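Local coordinates for hypothetical protein (Pseudomonas aeruginosa, PDB 2H9F) that probably isomerises methylaconitate as a member of the PrpF family of isomerases, at residues Arg252-Gly257 / Glu268-Arg273; Glu28-Ser33 / Glu39-Leu44; Asn107-Ala112 / Leu177-Pro182. All coordinates share one frame; numbering follows the deposited sequence.

Interaction 1 of 3, residues Arg252-Gly257 / Glu268-Arg273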
loop_
_atom_site.group_PDB
_atom_site.type_symbol
_atom_site.label_atom_id
_atom_site.label_comp_id
_atom_site.label_asym_id
_atom_site.label_seq_id
_atom_site.Cartn_x
_atom_site.Cartn_y
_atom_site.Cartn_z
ATOM N N ARG A 252 -11.593 -34.923 8.775
ATOM C CA ARG A 252 -11.300 -36.294 9.184
ATOM C C ARG A 252 -10.489 -37.022 8.127
ATOM O O ARG A 252 -9.571 -37.794 8.434
ATOM C CB ARG A 252 -12.595 -37.031 9.536
ATOM C CG ARG A 252 -12.956 -36.780 10.989
ATOM C CD ARG A 252 -14.408 -36.577 11.204
ATOM N NE ARG A 252 -15.103 -37.844 11.379
ATOM C CZ ARG A 252 -15.281 -38.466 12.542
ATOM N NH1 ARG A 252 -14.803 -37.961 13.688
ATOM N NH2 ARG A 252 -15.942 -39.620 12.546
ATOM N N ILE A 253 -10.805 -36.731 6.880
ATOM C CA ILE A 253 -10.065 -37.302 5.758
ATOM C C ILE A 253 -8.659 -36.718 5.739
ATOM O O ILE A 253 -7.661 -37.456 5.601
ATOM C CB ILE A 253 -10.756 -37.054 4.409
ATOM C CG1 ILE A 253 -12.207 -37.581 4.430
ATOM C CG2 ILE A 253 -9.997 -37.776 3.317
ATOM C CD1 ILE A 253 -13.011 -37.298 3.223
ATOM N N ARG A 254 -8.577 -35.404 5.939
ATOM C CA ARG A 254 -7.295 -34.727 5.948
ATOM C C ARG A 254 -6.408 -35.326 7.063
ATOM O O ARG A 254 -5.249 -35.615 6.844
ATOM C CB ARG A 254 -7.483 -33.208 6.146
ATOM C CG ARG A 254 -6.242 -32.355 5.772
ATOM C CD ARG A 254 -6.395 -30.861 6.128
ATOM N NE ARG A 254 -6.323 -30.640 7.571
ATOM C CZ ARG A 254 -5.204 -30.528 8.297
ATOM N NH1 ARG A 254 -4.005 -30.526 7.764
ATOM N NH2 ARG A 254 -5.304 -30.357 9.590
ATOM N N VAL A 255 -6.982 -35.544 8.242
ATOM C CA VAL A 255 -6.227 -36.108 9.383
ATOM C C VAL A 255 -5.758 -37.547 9.126
ATOM O O VAL A 255 -4.621 -37.925 9.448
ATOM C CB VAL A 255 -7.091 -36.012 10.692
ATOM C CG1 VAL A 255 -6.441 -36.740 11.863
ATOM C CG2 VAL A 255 -7.332 -34.546 11.055
ATOM N N ALA A 256 -6.643 -38.350 8.554
ATOM C CA ALA A 256 -6.322 -39.714 8.155
ATOM C C ALA A 256 -5.107 -39.744 7.192
ATOM O O ALA A 256 -4.167 -40.515 7.393
ATOM C CB ALA A 256 -7.543 -40.361 7.526
ATOM N N GLY A 257 -5.112 -38.874 6.190
ATOM C CA GLY A 257 -3.978 -38.751 5.256
ATOM C C GLY A 257 -2.715 -38.244 5.918
ATOM O O GLY A 257 -1.617 -38.716 5.602
ATOM N N GLU A 268 -4.856 -36.164 17.325
ATOM C CA GLU A 268 -5.004 -34.931 18.102
ATOM C C GLU A 268 -3.923 -33.895 17.753
ATOM O O GLU A 268 -4.108 -32.687 17.928
ATOM C CB GLU A 268 -4.961 -35.247 19.612
ATOM C CG GLU A 268 -6.126 -36.143 20.129
ATOM C CD GLU A 268 -5.860 -37.658 20.004
ATOM O OE1 GLU A 268 -4.747 -38.117 20.365
ATOM O OE2 GLU A 268 -6.776 -38.392 19.560
ATOM N N GLU A 269 -2.788 -34.389 17.282
ATOM C CA GLU A 269 -1.709 -33.558 16.754
ATOM C C GLU A 269 -2.166 -32.663 15.585
ATOM O O GLU A 269 -1.568 -31.619 15.305
ATOM C CB GLU A 269 -0.612 -34.500 16.271
ATOM C CG GLU A 269 0.786 -33.950 16.201
ATOM C CD GLU A 269 1.822 -35.038 16.475
ATOM O OE1 GLU A 269 1.787 -35.617 17.590
ATOM O OE2 GLU A 269 2.658 -35.313 15.578
ATOM N N ALA A 270 -3.216 -33.098 14.895
ATOM C CA ALA A 270 -3.750 -32.381 13.734
ATOM C C ALA A 270 -4.493 -31.107 14.142
ATOM O O ALA A 270 -4.563 -30.149 13.369
ATOM C CB ALA A 270 -4.656 -33.292 12.928
ATOM N N ALA A 271 -5.036 -31.079 15.358
ATOM C CA ALA A 271 -5.659 -29.854 15.880
ATOM C C ALA A 271 -4.713 -28.651 15.765
ATOM O O ALA A 271 -5.154 -27.530 15.514
ATOM C CB ALA A 271 -6.121 -30.038 17.355
ATOM N N THR A 272 -3.418 -28.894 15.941
ATOM C CA THR A 272 -2.433 -27.831 15.946
ATOM C C THR A 272 -1.523 -27.950 14.721
ATOM O O THR A 272 -0.398 -27.478 14.730
ATOM C CB THR A 272 -1.617 -27.885 17.249
ATOM O OG1 THR A 272 -0.795 -29.055 17.243
ATOM C CG2 THR A 272 -2.549 -27.926 18.475
ATOM N N ARG A 273 -2.009 -28.597 13.669
ATOM C CA ARG A 273 -1.297 -28.649 12.396
ATOM C C ARG A 273 -2.313 -28.556 11.274
ATOM O O ARG A 273 -2.634 -29.537 10.617
ATOM C CB ARG A 273 -0.466 -29.923 12.275
ATOM C CG ARG A 273 0.500 -29.898 11.072
ATOM C CD ARG A 273 0.707 -31.294 10.444
ATOM N NE ARG A 273 1.672 -31.279 9.333
ATOM C CZ ARG A 273 2.999 -31.251 9.481
ATOM N NH1 ARG A 273 3.554 -31.231 10.689
ATOM N NH2 ARG A 273 3.787 -31.239 8.410
#

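Interaction 2 of 3, residues Glu28-Ser33 / Glu39-Leu44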
loop_
_atom_site.group_PDB
_atom_site.type_symbol
_atom_site.label_atom_id
_atom_site.label_comp_id
_atom_site.label_asym_id
_atom_site.label_seq_id
_atom_site.Cartn_x
_atom_site.Cartn_y
_atom_site.Cartn_z
ATOM N N GLU A 28 24.997 -2.979 -11.966
ATOM C CA GLU A 28 25.873 -1.885 -12.392
ATOM C C GLU A 28 25.313 -0.488 -12.115
ATOM O O GLU A 28 26.071 0.471 -12.060
ATOM C CB GLU A 28 26.166 -2.013 -13.903
ATOM C CG GLU A 28 24.940 -1.722 -14.819
ATOM C CD GLU A 28 25.117 -2.194 -16.296
ATOM O OE1 GLU A 28 25.965 -1.542 -16.964
ATOM O OE2 GLU A 28 24.406 -3.180 -16.762
ATOM N N ASP A 29 23.991 -0.361 -11.973
ATOM C CA ASP A 29 23.365 0.931 -11.653
ATOM C C ASP A 29 23.402 1.302 -10.172
ATOM O O ASP A 29 23.064 2.440 -9.797
ATOM C CB ASP A 29 21.918 0.940 -12.103
ATOM C CG ASP A 29 21.766 0.903 -13.604
ATOM O OD1 ASP A 29 22.749 1.286 -14.311
ATOM O OD2 ASP A 29 20.650 0.498 -14.076
ATOM N N LEU A 30 23.823 0.370 -9.321
ATOM C CA LEU A 30 23.801 0.618 -7.887
ATOM C C LEU A 30 25.015 1.420 -7.517
ATOM O O LEU A 30 26.082 1.250 -8.109
ATOM C CB LEU A 30 23.814 -0.689 -7.077
ATOM C CG LEU A 30 22.549 -1.557 -7.157
ATOM C CD1 LEU A 30 22.716 -2.885 -6.386
ATOM C CD2 LEU A 30 21.298 -0.822 -6.690
ATOM N N PRO A 31 24.902 2.215 -6.454
ATOM C CA PRO A 31 26.116 2.790 -5.876
ATOM C C PRO A 31 27.194 1.772 -5.604
ATOM O O PRO A 31 26.928 0.622 -5.301
ATOM C CB PRO A 31 25.626 3.398 -4.573
ATOM C CG PRO A 31 24.204 3.682 -4.800
ATOM C CD PRO A 31 23.720 2.573 -5.676
ATOM N N GLU A 32 28.437 2.205 -5.719
ATOM C CA GLU A 32 29.518 1.273 -5.687
ATOM C C GLU A 32 29.473 0.449 -4.415
ATOM O O GLU A 32 29.706 -0.748 -4.449
ATOM C CB GLU A 32 30.849 1.999 -5.794
ATOM C CG GLU A 32 32.041 1.058 -5.986
ATOM C CD GLU A 32 33.412 1.781 -5.941
ATOM O OE1 GLU A 32 33.473 3.036 -6.055
ATOM O OE2 GLU A 32 34.427 1.069 -5.800
ATOM N N SER A 33 29.174 1.076 -3.292
ATOM C CA SER A 33 29.116 0.346 -2.027
ATOM C C SER A 33 28.038 -0.731 -1.990
ATOM O O SER A 33 28.132 -1.675 -1.225
ATOM C CB SER A 33 28.931 1.304 -0.857
ATOM O OG SER A 33 27.700 1.951 -0.938
ATOM N N GLU A 39 25.931 -4.442 4.461
ATOM C CA GLU A 39 25.117 -3.500 5.199
ATOM C C GLU A 39 24.688 -2.302 4.330
ATOM O O GLU A 39 23.536 -1.915 4.396
ATOM C CB GLU A 39 25.864 -3.098 6.488
ATOM C CG GLU A 39 25.185 -2.019 7.406
ATOM C CD GLU A 39 23.927 -2.482 8.215
ATOM O OE1 GLU A 39 23.758 -3.728 8.436
ATOM O OE2 GLU A 39 23.125 -1.566 8.615
ATOM N N ALA A 40 25.558 -1.759 3.469
ATOM C CA ALA A 40 25.178 -0.611 2.628
ATOM C C ALA A 40 24.008 -0.970 1.745
ATOM O O ALA A 40 23.053 -0.206 1.573
ATOM C CB ALA A 40 26.344 -0.152 1.802
ATOM N N ARG A 41 24.069 -2.149 1.147
ATOM C CA ARG A 41 23.026 -2.563 0.210
ATOM C C ARG A 41 21.672 -2.684 0.938
ATOM O O ARG A 41 20.613 -2.247 0.464
ATOM C CB ARG A 41 23.423 -3.909 -0.434
ATOM C CG ARG A 41 22.318 -4.442 -1.314
ATOM C CD ARG A 41 22.638 -5.794 -1.904
ATOM N NE ARG A 41 23.596 -5.648 -2.980
ATOM C CZ ARG A 41 24.147 -6.662 -3.642
ATOM N NH1 ARG A 41 23.804 -7.925 -3.389
ATOM N NH2 ARG A 41 25.001 -6.390 -4.610
ATOM N N ASP A 42 21.723 -3.317 2.092
ATOM C CA ASP A 42 20.545 -3.582 2.933
ATOM C C ASP A 42 19.932 -2.247 3.323
ATOM O O ASP A 42 18.730 -2.029 3.099
ATOM C CB ASP A 42 20.998 -4.426 4.165
ATOM C CG ASP A 42 21.154 -5.927 3.839
ATOM O OD1 ASP A 42 21.154 -6.294 2.647
ATOM O OD2 ASP A 42 21.295 -6.726 4.798
ATOM N N ARG A 43 20.767 -1.315 3.807
ATOM C CA ARG A 43 20.334 0.056 4.171
ATOM C C ARG A 43 19.696 0.767 2.985
ATOM O O ARG A 43 18.615 1.430 3.100
ATOM C CB ARG A 43 21.548 0.888 4.651
ATOM C CG ARG A 43 22.286 0.356 5.861
ATOM C CD ARG A 43 23.257 1.386 6.506
ATOM N NE ARG A 43 24.480 1.654 5.731
ATOM C CZ ARG A 43 25.699 1.221 6.066
ATOM N NH1 ARG A 43 25.873 0.490 7.153
ATOM N NH2 ARG A 43 26.750 1.492 5.310
ATOM N N LEU A 44 20.346 0.637 1.821
ATOM C CA LEU A 44 19.834 1.298 0.634
ATOM C C LEU A 44 18.399 0.845 0.365
ATOM O O LEU A 44 17.499 1.666 0.198
ATOM C CB LEU A 44 20.713 1.062 -0.603
ATOM C CG LEU A 44 20.076 1.616 -1.904
ATOM C CD1 LEU A 44 19.968 3.116 -1.859
ATOM C CD2 LEU A 44 20.850 1.158 -3.164
HETATM O O HOH W 1 26.675 -3.525 0.455
#

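Interaction 3 of 3, residues Asn107-Ala112 / Leu177-Pro182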
loop_
_atom_site.group_PDB
_atom_site.type_symbol
_atom_site.label_atom_id
_atom_site.label_comp_id
_atom_site.label_asym_id
_atom_site.label_seq_id
_atom_site.Cartn_x
_atom_site.Cartn_y
_atom_site.Cartn_z
ATOM N N ASN A 107 6.640 -15.090 -7.825
ATOM C CA ASN A 107 5.858 -14.041 -8.534
ATOM C C ASN A 107 6.798 -13.026 -9.161
ATOM O O ASN A 107 6.646 -12.747 -10.376
ATOM C CB ASN A 107 4.769 -13.414 -7.650
ATOM C CG ASN A 107 3.547 -14.302 -7.576
ATOM O OD1 ASN A 107 2.675 -14.264 -8.457
ATOM N ND2 ASN A 107 3.514 -15.172 -6.586
ATOM N N LEU A 108 7.807 -12.564 -8.381
ATOM C CA LEU A 108 8.779 -11.618 -8.930
ATOM C C LEU A 108 9.731 -12.235 -9.957
ATOM O O LEU A 108 10.280 -11.500 -10.769
ATOM C CB LEU A 108 9.525 -10.810 -7.850
ATOM C CG LEU A 108 8.736 -9.671 -7.176
ATOM C CD1 LEU A 108 9.692 -8.764 -6.445
ATOM C CD2 LEU A 108 7.787 -8.827 -8.089
ATOM N N SER A 109 9.882 -13.561 -9.982
ATOM C CA SER A 109 10.576 -14.251 -11.115
ATOM C C SER A 109 10.062 -13.833 -12.475
ATOM O O SER A 109 10.830 -13.647 -13.412
ATOM C CB SER A 109 10.399 -15.768 -10.996
ATOM O OG SER A 109 10.901 -16.188 -9.746
ATOM N N THR A 110 8.745 -13.703 -12.580
ATOM C CA THR A 110 8.145 -13.265 -13.814
ATOM C C THR A 110 8.755 -11.909 -14.181
ATOM O O THR A 110 9.169 -11.731 -15.306
ATOM C CB THR A 110 6.623 -13.162 -13.693
ATOM O OG1 THR A 110 6.122 -14.193 -12.818
ATOM C CG2 THR A 110 5.987 -13.291 -15.046
ATOM N N GLY A 111 8.862 -10.994 -13.198
ATOM C CA GLY A 111 9.447 -9.689 -13.415
ATOM C C GLY A 111 10.932 -9.766 -13.732
ATOM O O GLY A 111 11.429 -9.007 -14.561
ATOM N N ALA A 112 11.636 -10.698 -13.101
ATOM C CA ALA A 112 13.057 -10.921 -13.414
ATOM C C ALA A 112 13.256 -11.234 -14.902
ATOM O O ALA A 112 14.173 -10.733 -15.498
ATOM C CB ALA A 112 13.670 -12.010 -12.549
ATOM N N LEU A 177 6.635 -19.865 -17.016
ATOM C CA LEU A 177 7.832 -20.095 -16.248
ATOM C C LEU A 177 8.048 -21.573 -16.066
ATOM O O LEU A 177 7.079 -22.289 -15.824
ATOM C CB LEU A 177 7.704 -19.466 -14.850
ATOM C CG LEU A 177 7.463 -17.952 -14.713
ATOM C CD1 LEU A 177 7.104 -17.609 -13.261
ATOM C CD2 LEU A 177 8.675 -17.133 -15.202
ATOM N N GLU A 178 9.310 -22.017 -16.126
ATOM C CA GLU A 178 9.690 -23.382 -15.798
ATOM C C GLU A 178 10.725 -23.356 -14.686
ATOM O O GLU A 178 11.805 -22.823 -14.871
ATOM C CB GLU A 178 10.334 -24.144 -16.980
ATOM C CG GLU A 178 9.655 -23.976 -18.285
ATOM C CD GLU A 178 10.178 -24.936 -19.369
ATOM O OE1 GLU A 178 11.307 -25.435 -19.271
ATOM O OE2 GLU A 178 9.416 -25.191 -20.320
ATOM N N PHE A 179 10.378 -23.957 -13.556
ATOM C CA PHE A 179 11.284 -24.109 -12.447
ATOM C C PHE A 179 11.922 -25.476 -12.559
ATOM O O PHE A 179 11.259 -26.504 -12.415
ATOM C CB PHE A 179 10.517 -23.954 -11.143
ATOM C CG PHE A 179 9.973 -22.576 -10.932
ATOM C CD1 PHE A 179 8.798 -22.187 -11.533
ATOM C CD2 PHE A 179 10.659 -21.648 -10.169
ATOM C CE1 PHE A 179 8.285 -20.910 -11.360
ATOM C CE2 PHE A 179 10.149 -20.353 -9.977
ATOM C CZ PHE A 179 8.961 -19.997 -10.584
ATOM N N LEU A 180 13.216 -25.494 -12.844
ATOM C CA LEU A 180 13.923 -26.734 -13.045
ATOM C C LEU A 180 14.324 -27.348 -11.712
ATOM O O LEU A 180 14.777 -26.653 -10.800
ATOM C CB LEU A 180 15.166 -26.517 -13.903
ATOM C CG LEU A 180 14.912 -25.888 -15.280
ATOM C CD1 LEU A 180 16.181 -26.000 -16.166
ATOM C CD2 LEU A 180 13.748 -26.509 -16.020
ATOM N N ASP A 181 14.153 -28.662 -11.612
ATOM C CA ASP A 181 14.569 -29.438 -10.428
ATOM C C ASP A 181 14.158 -28.748 -9.139
ATOM O O ASP A 181 14.989 -28.475 -8.298
ATOM C CB ASP A 181 16.088 -29.726 -10.443
ATOM C CG ASP A 181 16.547 -30.504 -11.723
ATOM O OD1 ASP A 181 15.860 -31.476 -12.179
ATOM O OD2 ASP A 181 17.613 -30.122 -12.283
ATOM N N PRO A 182 12.858 -28.476 -8.988
ATOM C CA PRO A 182 12.322 -27.750 -7.842
ATOM C C PRO A 182 12.426 -28.518 -6.517
ATOM O O PRO A 182 12.431 -29.751 -6.510
ATOM C CB PRO A 182 10.846 -27.528 -8.243
ATOM C CG PRO A 182 10.526 -28.650 -9.151
ATOM C CD PRO A 182 11.789 -28.903 -9.912
#

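Interaction 1 of 3, residues Arg252-Gly257 / Glu268-Arg273
Arg254 and Val255, neighbours on helix 244-260, pack against Ala270 and Arg273 in the loop that returns the chain to strand 278-283, so the contact belongs to a helix-to-strand connection, folded back beside its own helix. Its polar half is an arginine grip on a backbone carbonyl. Arg254 leaves the helix with CG anti to the backbone N (chi1 -163°) and bends at chi3, which brings the guanidinium edge up to Arg273 O. Arg254 NH2 donates the stronger bond to Arg273 O, 3.0 Å with an N-H...O angle of 155°, almost within the guanidinium plane. Arg254 NH1 adds a weak one to Arg273 O at 3.3 Å, so two nitrogens of one group converge on a single oxygen. Ala270 O also lies at this edge, 3.9 Å from Arg254 NH2; it accepts Arg273 N at 3.0 Å within the turn and Gln274 NE2 from farther along. Elsewhere on the same guanidinium, NE pairs with Glu251 in a salt bridge and NH1 bonds Pro277 O. The apolar half is small and tight. Val255 turns both methyls to the methyl of Ala270, CG2 at 3.5 Å from Ala270 CB and CG1 at 4.0 Å from the same CB. Ile264 also touches Ala270. Because one buried cation is shared between Glu251 and the carbonyls of Arg273 and Pro277, its charge is probably well balanced, its rotation is restricted, and the loop is tied to the helix at two points on the way to strand 278-283.

Interaction 2 of 3, residues Glu28-Ser33 / Glu39-Leu44
Ala40, in the first turn of helix 39-49, points its methyl at Ser33, with CB 3.7 Å from Ser33 OG and 3.8 Å from Ser33 O. Ser33 carries its hydroxyl between its own backbone N and carbonyl carbon (chi1 65°), which brings OG alongside that methyl; this end of the contact lies near the surface. One residue on, the backbone of Arg41 meets the loop through water 1, which accepts from Arg41 N at 3.0 Å and donates to Ser33 O at 2.9 Å. The water thus supplies an acceptor to an amide of the opening helical turn and bridges helix and loop. The Arg41 side chain runs beside Leu30, whose CD1 comes 4.5 Å from Arg41 NE, and NE itself bonds Cys34 O in the linker between the two segments; Ile74 of strand 71-77 touches both Arg41 and Leu30. The whole forms a strand-loop-helix connection: the chain leaves strand 20-26, passes through residues 28-33, and doubles back so that the helix lies against the loop it has just made. Leu44, buried and one turn after Ala40, makes the apolar end of the contact. With CG anti to the backbone N (chi1 173°), it brings CD2 up to two partners at once: Leu30 CD2 at 4.1 Å, the two leucines crossing obliquely, and Pro31 CD, also 4.1 Å away, met tip to tip. Ile10 of strand 7-17 and the ring-bearing C-terminal residue Phe396 touch both Pro31 and Leu44.

Interaction 3 of 3, residues Asn107-Ala112 / Leu177-Pro182
Asn107 O is gripped twice by Thr110, the residue whose hydroxyl also lies against Leu177: Thr110 OG1 donates to Asn107 O at 2.9 Å and Thr110 N donates to the same oxygen at 3.2 Å, both from one face of the carbonyl plane. The contact sets helix 106-118 against strand 175-180, consistent with the diaminopimelate-epimerase-like fold of PrpF proteins, in which strands wrap round a central helix; strands 71-77, 85-92, 144-153 and 369-386 also touch residues 107-112. The axes of 107-112 and 177-180 approach to 10.1 Å, with 111° between their N-to-C directions. The bond to Asn107 O holds Thr110 OG1 beside its own backbone N (chi1 -35°, well short of the staggered -60°), and that rotation leaves the oxygen turned to a methyl: Leu177 CD1 lies 3.6 Å from it, the two side chains crossing at about a right angle. The other branch, Leu177 CD2, rests 4.1 Å from Thr110 CA. Leu177 thus sets both methyls against the helix, CD1 also coming to 4.4 Å from Ser109 CB. Ser109 spends its hydroxyl on Cys105 O, a turn earlier in the chain, so towards the strand it offers packing. Phe179, which touches Ile146 and Met377 of the flanking strands, brings the end of its ring towards the helix, with CE2 4.2 Å from Ser109 OG.

How the interactions relate
Interaction 3 is the buried one, its centre about 8 Å from the centre of the chain, and joins segments 65 residues apart in the chain; interactions 1 and 2 are partly buried, their centres about 25 and 28 Å out, and each joins a helix to a loop next to it in sequence. They share no element and do not touch: the nearest atoms of interactions 2 and 3 are about 13 Å apart, those of 1 and 3 about 17 Å, those of 1 and 2 about 30 Å. Chemistry differs accordingly. Interaction 1 bonds directly, side chain to backbone, beside a small valine-alanine contact; interaction 2 combines leucine and proline packing with a water bridge; interaction 3 keeps its hydrogen bonds within the helix and meets the strand by packing.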